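Local coordinates for protein Alpha/beta hydrolase (Enterobacter asburiae, PDB 6KMO) that probably hydrolyses carboxylic ester bonds, as a bacterial esterase or lipase built on the alpha/beta hydrolase fold, at residues K88-E93 and R120-L125; F102-G107 and P116-L121. The protein carries 2 engineered substitutions. One frame throughout, in Å; residues are numbered along the deposited sequence.

Interaction 1. Residues K88-E93 and R120-L125; sequences KIVKPE and RLIRDL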
ATOM      1  N   LYS A  88      -3.674  23.996  13.987  1.00  7.77           N
ATOM      2  CA  LYS A  88      -4.287  23.031  14.884  1.00  7.92           C
ATOM      3  C   LYS A  88      -3.296  21.897  15.054  1.00  9.33           C
ATOM      4  O   LYS A  88      -2.783  21.375  14.059  1.00  9.02           O
ATOM      5  CB  LYS A  88      -5.616  22.501  14.343  1.00  9.13           C
ATOM      6  CG  LYS A  88      -6.705  23.568  14.214  1.00 12.16           C
ATOM      7  CD  LYS A  88      -7.197  24.033  15.577  1.00 18.26           C
ATOM      8  CE  LYS A  88      -8.373  23.218  16.028  1.00 23.04           C
ATOM      9  NZ  LYS A  88      -9.081  23.850  17.182  1.00 32.19           N
ATOM     10  N   ILE A  89      -3.005  21.522  16.295  1.00  8.15           N
ATOM     11  CA  ILE A  89      -1.976  20.544  16.615  1.00  8.23           C
ATOM     12  C   ILE A  89      -2.661  19.318  17.194  1.00  8.84           C
ATOM     13  O   ILE A  89      -3.443  19.426  18.145  1.00 10.25           O
ATOM     14  CB  ILE A  89      -0.932  21.121  17.584  1.00  9.82           C
ATOM     15  CG1 ILE A  89      -0.285  22.370  16.976  1.00 13.17           C
ATOM     16  CG2 ILE A  89       0.153  20.109  17.892  1.00 10.50           C
ATOM     17  CD1 ILE A  89      -0.652  23.639  17.638  1.00 17.67           C
ATOM     18  N   VAL A  90      -2.405  18.158  16.610  1.00  7.83           N
ATOM     19  CA  VAL A  90      -3.050  16.913  17.015  1.00  7.12           C
ATOM     20  C   VAL A  90      -1.966  15.941  17.447  1.00  7.69           C
ATOM     21  O   VAL A  90      -0.984  15.735  16.725  1.00  8.47           O
ATOM     22  CB  VAL A  90      -3.910  16.326  15.882  1.00  7.79           C
ATOM     23  CG1 VAL A  90      -4.655  15.093  16.355  1.00  7.51           C
ATOM     24  CG2 VAL A  90      -4.890  17.370  15.345  1.00  7.51           C
ATOM     25  N   LYS A  91      -2.118  15.365  18.635  1.00  8.56           N
ATOM     26  CA  LYS A  91      -1.146  14.444  19.198  1.00  7.73           C
ATOM     27  C   LYS A  91      -1.837  13.184  19.686  1.00  8.42           C
ATOM     28  O   LYS A  91      -3.046  13.184  19.940  1.00 10.14           O
ATOM     29  CB  LYS A  91      -0.413  15.106  20.376  1.00 10.10           C
ATOM     30  CG  LYS A  91       0.379  16.321  19.998  1.00  8.77           C
ATOM     31  CD  LYS A  91       1.096  16.906  21.208  1.00  9.32           C
ATOM     32  CE  LYS A  91       1.767  18.214  20.834  1.00 12.77           C
ATOM     33  NZ  LYS A  91       2.532  18.795  21.985  1.00 13.11           N
ATOM     34  N   PRO A  92      -1.094  12.083  19.827  1.00  8.74           N
ATOM     35  CA  PRO A  92      -1.684  10.872  20.405  1.00 10.41           C
ATOM     36  C   PRO A  92      -2.235  11.161  21.793  1.00 14.02           C
ATOM     37  O   PRO A  92      -1.733  12.032  22.512  1.00 14.14           O
ATOM     38  CB  PRO A  92      -0.501   9.893  20.453  1.00 10.78           C
ATOM     39  CG  PRO A  92       0.450  10.401  19.398  1.00 11.76           C
ATOM     40  CD  PRO A  92       0.318  11.893  19.450  1.00  9.04           C
ATOM     41  N   GLU A  93      -3.253  10.377  22.165  1.00 14.04           N
ATOM     42  CA  GLU A  93      -4.043  10.661  23.353  1.00 23.80           C
ATOM     43  C   GLU A  93      -3.173  10.726  24.590  1.00 24.89           C
ATOM     44  O   GLU A  93      -3.402  11.561  25.473  1.00 31.13           O
ATOM     45  CB  GLU A  93      -5.110   9.575  23.521  1.00 27.41           C
ATOM     46  CG  GLU A  93      -5.875   9.619  24.835  1.00 34.90           C
ATOM     47  CD  GLU A  93      -6.818   8.439  25.007  1.00 42.14           C
ATOM     48  OE1 GLU A  93      -7.858   8.607  25.680  1.00 56.10           O
ATOM     49  OE2 GLU A  93      -6.519   7.343  24.480  1.00 39.83           O
ATOM     50  N   ARG A 120     -10.986  13.591  11.486  1.00  6.79           N
ATOM     51  CA  ARG A 120     -10.908  12.149  11.683  1.00  5.90           C
ATOM     52  C   ARG A 120      -9.686  11.573  10.970  1.00  6.44           C
ATOM     53  O   ARG A 120      -8.935  10.765  11.541  1.00  6.63           O
ATOM     54  CB  ARG A 120     -12.199  11.488  11.214  1.00  6.67           C
ATOM     55  CG  ARG A 120     -12.358  10.061  11.727  1.00  5.87           C
ATOM     56  CD  ARG A 120     -12.699   9.103  10.610  1.00  8.13           C
ATOM     57  NE  ARG A 120     -11.515   8.723   9.837  1.00  7.18           N
ATOM     58  CZ  ARG A 120     -11.359   8.876   8.527  1.00  7.66           C
ATOM     59  NH1 ARG A 120     -12.253   9.481   7.761  1.00  7.82           N
ATOM     60  NH2 ARG A 120     -10.255   8.400   7.981  1.00  7.80           N
ATOM     61  N   LEU A 121      -9.478  11.986   9.719  1.00  6.55           N
ATOM     62  CA  LEU A 121      -8.307  11.567   8.958  1.00  6.38           C
ATOM     63  C   LEU A 121      -7.023  11.957   9.669  1.00  6.00           C
ATOM     64  O   LEU A 121      -6.095  11.151   9.779  1.00  6.36           O
ATOM     65  CB  LEU A 121      -8.361  12.198   7.564  1.00  6.48           C
ATOM     66  CG  LEU A 121      -7.102  12.120   6.699  1.00  6.42           C
ATOM     67  CD1 LEU A 121      -6.649  10.674   6.465  1.00  7.17           C
ATOM     68  CD2 LEU A 121      -7.341  12.823   5.357  1.00  7.10           C
ATOM     69  N   ILE A 122      -6.936  13.205  10.136  1.00  5.97           N
ATOM     70  CA  ILE A 122      -5.723  13.651  10.813  1.00  6.00           C
ATOM     71  C   ILE A 122      -5.474  12.810  12.054  1.00  5.76           C
ATOM     72  O   ILE A 122      -4.350  12.366  12.304  1.00  6.88           O
ATOM     73  CB  ILE A 122      -5.804  15.149  11.145  1.00  6.55           C
ATOM     74  CG1 ILE A 122      -5.848  15.972   9.863  1.00  7.00           C
ATOM     75  CG2 ILE A 122      -4.620  15.553  11.999  1.00  6.59           C
ATOM     76  CD1 ILE A 122      -6.333  17.380  10.073  1.00  6.79           C
ATOM     77  N   ARG A 123      -6.511  12.598  12.858  1.00  7.07           N
ATOM     78  CA  ARG A 123      -6.345  11.784  14.057  1.00  6.74           C
ATOM     79  C   ARG A 123      -5.896  10.370  13.709  1.00  6.84           C
ATOM     80  O   ARG A 123      -5.050   9.792  14.407  1.00  7.20           O
ATOM     81  CB  ARG A 123      -7.646  11.749  14.866  1.00  7.49           C
ATOM     82  CG  ARG A 123      -7.982  13.054  15.583  1.00  8.45           C
ATOM     83  CD  ARG A 123      -9.309  12.914  16.293  1.00 10.27           C
ATOM     84  NE  ARG A 123      -9.692  14.091  17.060  1.00  9.09           N
ATOM     85  CZ  ARG A 123     -10.151  14.067  18.313  1.00 10.71           C
ATOM     86  NH1 ARG A 123     -10.235  12.934  18.992  1.00 11.98           N
ATOM     87  NH2 ARG A 123     -10.499  15.210  18.886  1.00 12.10           N
ATOM     88  N   ASP A 124      -6.446   9.785  12.643  1.00  6.49           N
ATOM     89  CA  ASP A 124      -6.025   8.443  12.249  1.00  7.27           C
ATOM     90  C   ASP A 124      -4.533   8.415  11.921  1.00  5.96           C
ATOM     91  O   ASP A 124      -3.826   7.465  12.279  1.00  8.13           O
ATOM     92  CB  ASP A 124      -6.816   7.969  11.024  1.00  7.52           C
ATOM     93  CG  ASP A 124      -8.224   7.543  11.330  1.00  9.23           C
ATOM     94  OD1 ASP A 124      -8.592   7.344  12.514  1.00  8.60           O
ATOM     95  OD2 ASP A 124      -8.999   7.397  10.353  1.00  8.58           O
ATOM     96  N   LEU A 125      -4.039   9.433  11.220  1.00  6.39           N
ATOM     97  CA  LEU A 125      -2.629   9.458  10.842  1.00  6.26           C
ATOM     98  C   LEU A 125      -1.728   9.692  12.049  1.00  7.12           C
ATOM     99  O   LEU A 125      -0.637   9.122  12.134  1.00  7.05           O
ATOM    100  CB  LEU A 125      -2.402  10.546   9.788  1.00  6.70           C
ATOM    101  CG  LEU A 125      -3.016  10.285   8.398  1.00  7.82           C
ATOM    102  CD1 LEU A 125      -3.082  11.586   7.618  1.00  8.77           C
ATOM    103  CD2 LEU A 125      -2.248   9.210   7.645  1.00  8.64           C
TER

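Interaction 2. Residues F102-G107 and P116-L121; sequences FMFFHG and PTHERL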
ATOM      1  N   PHE A 102       4.497  16.097  11.606  1.00  6.85           N
ATOM      2  CA  PHE A 102       4.244  16.329  10.196  1.00  6.12           C
ATOM      3  C   PHE A 102       3.300  17.512  10.041  1.00  6.22           C
ATOM      4  O   PHE A 102       2.316  17.638  10.778  1.00  6.70           O
ATOM      5  CB  PHE A 102       3.704  15.098   9.440  1.00  6.80           C
ATOM      6  CG  PHE A 102       2.452  14.500  10.000  1.00  7.65           C
ATOM      7  CD1 PHE A 102       1.211  14.802   9.472  1.00  6.65           C
ATOM      8  CD2 PHE A 102       2.520  13.558  11.009  1.00  9.12           C
ATOM      9  CE1 PHE A 102       0.070  14.204   9.959  1.00  7.28           C
ATOM     10  CE2 PHE A 102       1.376  12.953  11.499  1.00  9.20           C
ATOM     11  CZ  PHE A 102       0.147  13.288  10.985  1.00  7.61           C
ATOM     12  N   MET A 103       3.590  18.373   9.081  1.00  5.33           N
ATOM     13  CA  MET A 103       2.617  19.366   8.651  1.00  5.81           C
ATOM     14  C   MET A 103       1.482  18.629   7.955  1.00  5.86           C
ATOM     15  O   MET A 103       1.699  17.596   7.307  1.00  6.34           O
ATOM     16  CB  MET A 103       3.258  20.364   7.690  1.00  6.02           C
ATOM     17  CG  MET A 103       4.576  20.964   8.192  1.00  5.74           C
ATOM     18  SD  MET A 103       4.544  21.830   9.853  1.00  1.59           S
ATOM     19  CE  MET A 103       3.302  23.114   9.465  1.00  9.40           C
ATOM     20  N   PHE A 104       0.265  19.146   8.110  1.00  6.17           N
ATOM     21  CA  PHE A 104      -0.901  18.561   7.467  1.00  5.93           C
ATOM     22  C   PHE A 104      -1.610  19.610   6.628  1.00  6.09           C
ATOM     23  O   PHE A 104      -2.101  20.614   7.165  1.00  6.26           O
ATOM     24  CB  PHE A 104      -1.888  17.895   8.427  1.00  5.92           C
ATOM     25  CG  PHE A 104      -2.966  17.167   7.677  1.00  6.19           C
ATOM     26  CD1 PHE A 104      -2.770  15.873   7.239  1.00  6.73           C
ATOM     27  CD2 PHE A 104      -4.116  17.832   7.288  1.00  5.85           C
ATOM     28  CE1 PHE A 104      -3.719  15.233   6.469  1.00  6.80           C
ATOM     29  CE2 PHE A 104      -5.058  17.215   6.515  1.00  6.18           C
ATOM     30  CZ  PHE A 104      -4.867  15.905   6.102  1.00  6.00           C
ATOM     31  N   PHE A 105      -1.673  19.364   5.313  1.00  4.62           N
ATOM     32  CA  PHE A 105      -2.279  20.246   4.328  1.00  5.32           C
ATOM     33  C   PHE A 105      -3.565  19.585   3.850  1.00  5.43           C
ATOM     34  O   PHE A 105      -3.532  18.535   3.204  1.00  5.59           O
ATOM     35  CB  PHE A 105      -1.288  20.492   3.189  1.00  5.49           C
ATOM     36  CG  PHE A 105       0.052  20.997   3.653  1.00  5.47           C
ATOM     37  CD1 PHE A 105       0.149  21.997   4.610  1.00  6.75           C
ATOM     38  CD2 PHE A 105       1.211  20.485   3.124  1.00  6.60           C
ATOM     39  CE1 PHE A 105       1.384  22.457   5.038  1.00  7.56           C
ATOM     40  CE2 PHE A 105       2.446  20.947   3.544  1.00  7.06           C
ATOM     41  CZ  PHE A 105       2.527  21.940   4.521  1.00  6.94           C
ATOM     42  N   HIS A 106      -4.699  20.197   4.169  1.00  6.01           N
ATOM     43  CA  HIS A 106      -5.988  19.613   3.850  1.00  5.00           C
ATOM     44  C   HIS A 106      -6.325  19.766   2.370  1.00  5.92           C
ATOM     45  O   HIS A 106      -5.815  20.638   1.668  1.00  6.01           O
ATOM     46  CB  HIS A 106      -7.086  20.201   4.732  1.00  5.78           C
ATOM     47  CG  HIS A 106      -7.531  21.587   4.370  1.00  5.61           C
ATOM     48  ND1 HIS A 106      -8.432  21.824   3.356  1.00  6.23           N
ATOM     49  CD2 HIS A 106      -7.272  22.791   4.930  1.00  6.22           C
ATOM     50  CE1 HIS A 106      -8.691  23.115   3.292  1.00  6.20           C
ATOM     51  NE2 HIS A 106      -7.997  23.727   4.231  1.00  6.72           N
ATOM     52  N   GLY A 107      -7.223  18.898   1.909  1.00  5.28           N
ATOM     53  CA  GLY A 107      -7.766  18.963   0.573  1.00  6.06           C
ATOM     54  C   GLY A 107      -9.117  19.647   0.521  1.00  6.57           C
ATOM     55  O   GLY A 107      -9.603  20.225   1.491  1.00  6.93           O
ATOM     56  N   PRO A 116     -12.169  20.792  10.898  1.00  8.47           N
ATOM     57  CA  PRO A 116     -13.187  19.803  11.304  1.00  7.72           C
ATOM     58  C   PRO A 116     -13.474  18.758  10.237  1.00  6.66           C
ATOM     59  O   PRO A 116     -13.614  17.574  10.566  1.00  8.38           O
ATOM     60  CB  PRO A 116     -14.411  20.670  11.656  1.00 10.59           C
ATOM     61  CG  PRO A 116     -13.822  21.975  12.042  1.00 12.42           C
ATOM     62  CD  PRO A 116     -12.614  22.174  11.140  1.00  9.34           C
ATOM     63  N   THR A 117     -13.562  19.155   8.965  1.00  6.56           N
ATOM     64  CA  THR A 117     -13.815  18.168   7.928  1.00  7.23           C
ATOM     65  C   THR A 117     -12.711  17.113   7.858  1.00  7.61           C
ATOM     66  O   THR A 117     -12.976  15.955   7.491  1.00  8.57           O
ATOM     67  CB  THR A 117     -13.955  18.799   6.532  1.00  6.38           C
ATOM     68  OG1 THR A 117     -12.813  19.594   6.211  1.00  6.86           O
ATOM     69  CG2 THR A 117     -15.236  19.616   6.389  1.00  9.02           C
ATOM     70  N   HIS A 118     -11.477  17.484   8.167  1.00  6.56           N
ATOM     71  CA  HIS A 118     -10.334  16.584   8.055  1.00  6.89           C
ATOM     72  C   HIS A 118      -9.903  15.972   9.377  1.00  6.44           C
ATOM     73  O   HIS A 118      -8.946  15.184   9.400  1.00  7.09           O
ATOM     74  CB  HIS A 118      -9.145  17.330   7.429  1.00  6.18           C
ATOM     75  CG  HIS A 118      -9.295  17.522   5.948  1.00  6.12           C
ATOM     76  ND1 HIS A 118     -10.309  18.273   5.395  1.00  5.01           N
ATOM     77  CD2 HIS A 118      -8.582  17.030   4.909  1.00  5.84           C
ATOM     78  CE1 HIS A 118     -10.210  18.235   4.079  1.00  7.00           C
ATOM     79  NE2 HIS A 118      -9.168  17.486   3.760  1.00  6.33           N
ATOM     80  N   GLU A 119     -10.618  16.256  10.474  1.00  6.55           N
ATOM     81  CA  GLU A 119     -10.133  15.873  11.796  1.00  6.66           C
ATOM     82  C   GLU A 119     -10.011  14.362  11.967  1.00  6.63           C
ATOM     83  O   GLU A 119      -9.031  13.874  12.539  1.00  6.34           O
ATOM     84  CB  GLU A 119     -11.015  16.481  12.894  1.00  9.25           C
ATOM     85  CG  GLU A 119     -10.506  16.116  14.269  1.00  8.65           C
ATOM     86  CD  GLU A 119     -11.145  16.895  15.385  1.00  9.85           C
ATOM     87  OE1 GLU A 119     -12.181  17.553  15.135  1.00 11.52           O
ATOM     88  OE2 GLU A 119     -10.585  16.864  16.505  1.00 10.62           O
ATOM     89  N   ARG A 120     -10.986  13.591  11.486  1.00  6.79           N
ATOM     90  CA  ARG A 120     -10.908  12.149  11.683  1.00  5.90           C
ATOM     91  C   ARG A 120      -9.686  11.573  10.970  1.00  6.44           C
ATOM     92  O   ARG A 120      -8.935  10.765  11.541  1.00  6.63           O
ATOM     93  CB  ARG A 120     -12.199  11.488  11.214  1.00  6.67           C
ATOM     94  CG  ARG A 120     -12.358  10.061  11.727  1.00  5.87           C
ATOM     95  CD  ARG A 120     -12.699   9.103  10.610  1.00  8.13           C
ATOM     96  NE  ARG A 120     -11.515   8.723   9.837  1.00  7.18           N
ATOM     97  CZ  ARG A 120     -11.359   8.876   8.527  1.00  7.66           C
ATOM     98  NH1 ARG A 120     -12.253   9.481   7.761  1.00  7.82           N
ATOM     99  NH2 ARG A 120     -10.255   8.400   7.981  1.00  7.80           N
ATOM    100  N   LEU A 121      -9.478  11.986   9.719  1.00  6.55           N
ATOM    101  CA  LEU A 121      -8.307  11.567   8.958  1.00  6.38           C
ATOM    102  C   LEU A 121      -7.023  11.957   9.669  1.00  6.00           C
ATOM    103  O   LEU A 121      -6.095  11.151   9.779  1.00  6.36           O
ATOM    104  CB  LEU A 121      -8.361  12.198   7.564  1.00  6.48           C
ATOM    105  CG  LEU A 121      -7.102  12.120   6.699  1.00  6.42           C
ATOM    106  CD1 LEU A 121      -6.649  10.674   6.465  1.00  7.17           C
ATOM    107  CD2 LEU A 121      -7.341  12.823   5.357  1.00  7.10           C
TER

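Interaction 1. Residues K88-E93 and R120-L125
Val90 meets Ile122 and Arg123 through its two methyl groups, and these two meetings make up the whole contact; the total surface buried is a modest 111 Å². The apolar part is carried by Val90 CG2, which lies 3.8 Å from Ile122 CG2, with Val90 CB close behind at 4.0 Å from the same methyl. The other branch serves a different partner: Val90 CG1 lies 4.0 Å from Arg123 CG. The valine's first torsion accounts for this division of labour. With CG1 anti to the backbone N (chi1 -176°) and CG2 beside the backbone N, CG2 is turned to Ile122 and CG1 to Arg123, and the valine crosses each helix side chain at about a right angle. Arg123 contributes only its CG methylene to this contact, while its chain, extended from CG to NE, carries the guanidinium to Pro69 O through NH1 and to a salt bridge with Glu119 through NH2.

Polar bonding within 120-125 is of a separate kind. Arg120 and Asp124, one helical turn apart, form a salt bridge in which NE and NH2 of Arg120 both reach Asp124 OD2, each at 2.9 Å. The two nitrogens grip side-on, OD2 lying in the guanidinium plane, but both converge on one acceptor, at bent angles of 150° and 148°. NH1 also bonds Asn313 OD1 and NH2 Gly310 O, which further hold the guanidinium.

Val90 pairs through its backbone with Ala133 of the adjacent strand, while Ile89 turns to the other face of the sheet. Helix 115-129 packs on strand 83-92, which runs antiparallel to its neighbours in an otherwise mostly parallel sheet, as in the alpha/beta hydrolase fold.

Interaction 2. Residues F102-G107 and P116-L121
His106 and His118 bring the two backbones nearest, with 6.8 Å between His106 CA and His118 CA, at a level where strand 99-105 has just ended and near the start of helix 115-129. The side-chain evidence is clearest on the His118 ring. His106 CB sits over one face of it, 3.5 Å from the centroid and only 9° off the ring normal, a well-centred CH-pi contact. The two imidazole rings meet obliquely, their planes at 58°. His106 CG lies between the backbone N and the carbonyl carbon (chi1 76°), which carries the ring away from the helix and onto Tyr138, with which it stacks. From there His106 ND1 donates to Gly107 O at 2.7 Å, a nearly straight bond with the acceptor in the ring plane.

His106 and Gly107 begin an HGGG sequence after the strand; in lipases and esterases of the hormone-sensitive lipase family this motif supplies the oxyanion hole, and it probably does so here. The glycine backbone comes close to His118, with Gly107 N 3.0 Å from His118 NE2 and Gly107 O 3.3 Å from His118 CE1. Rotation of the His118 ring is fixed from both nitrogens. ND1 donates to Thr117 OG1 at 2.9 Å, close to the ring plane, while NE2 is bonded to Asn179 ND2, beside Ser180 of the probable nucleophile elbow.

Phe104 turns its ring edge to His118, CE2 being 3.9 Å from His118 CD2, and Phe104 CZ packs against Leu121 CD2 at 4.0 Å, an apolar contact.

In the fold
Both interactions use helix 115-129, interaction 2 near its start and interaction 1 farther along, the helical segments overlapping at Arg120 and Leu121. Their centres are about 8 Å apart. On the sheet, strand 132-136 lies between strands 83-92 and 99-105, so the helix spans from one to the other. Packing joins the contacts directly: Ile122 CD1 is 3.6 Å from Phe104 CD2, and Leu125 CB is 3.9 Å from Phe102 CZ. Interaction 2 borders the probable active site, since Gly107 touches the putative nucleophile elbow around Ser180. Interaction 1 is more peripheral, its centre about 14 Å from the chain centre, where that of interaction 2 is about 8 Å from it.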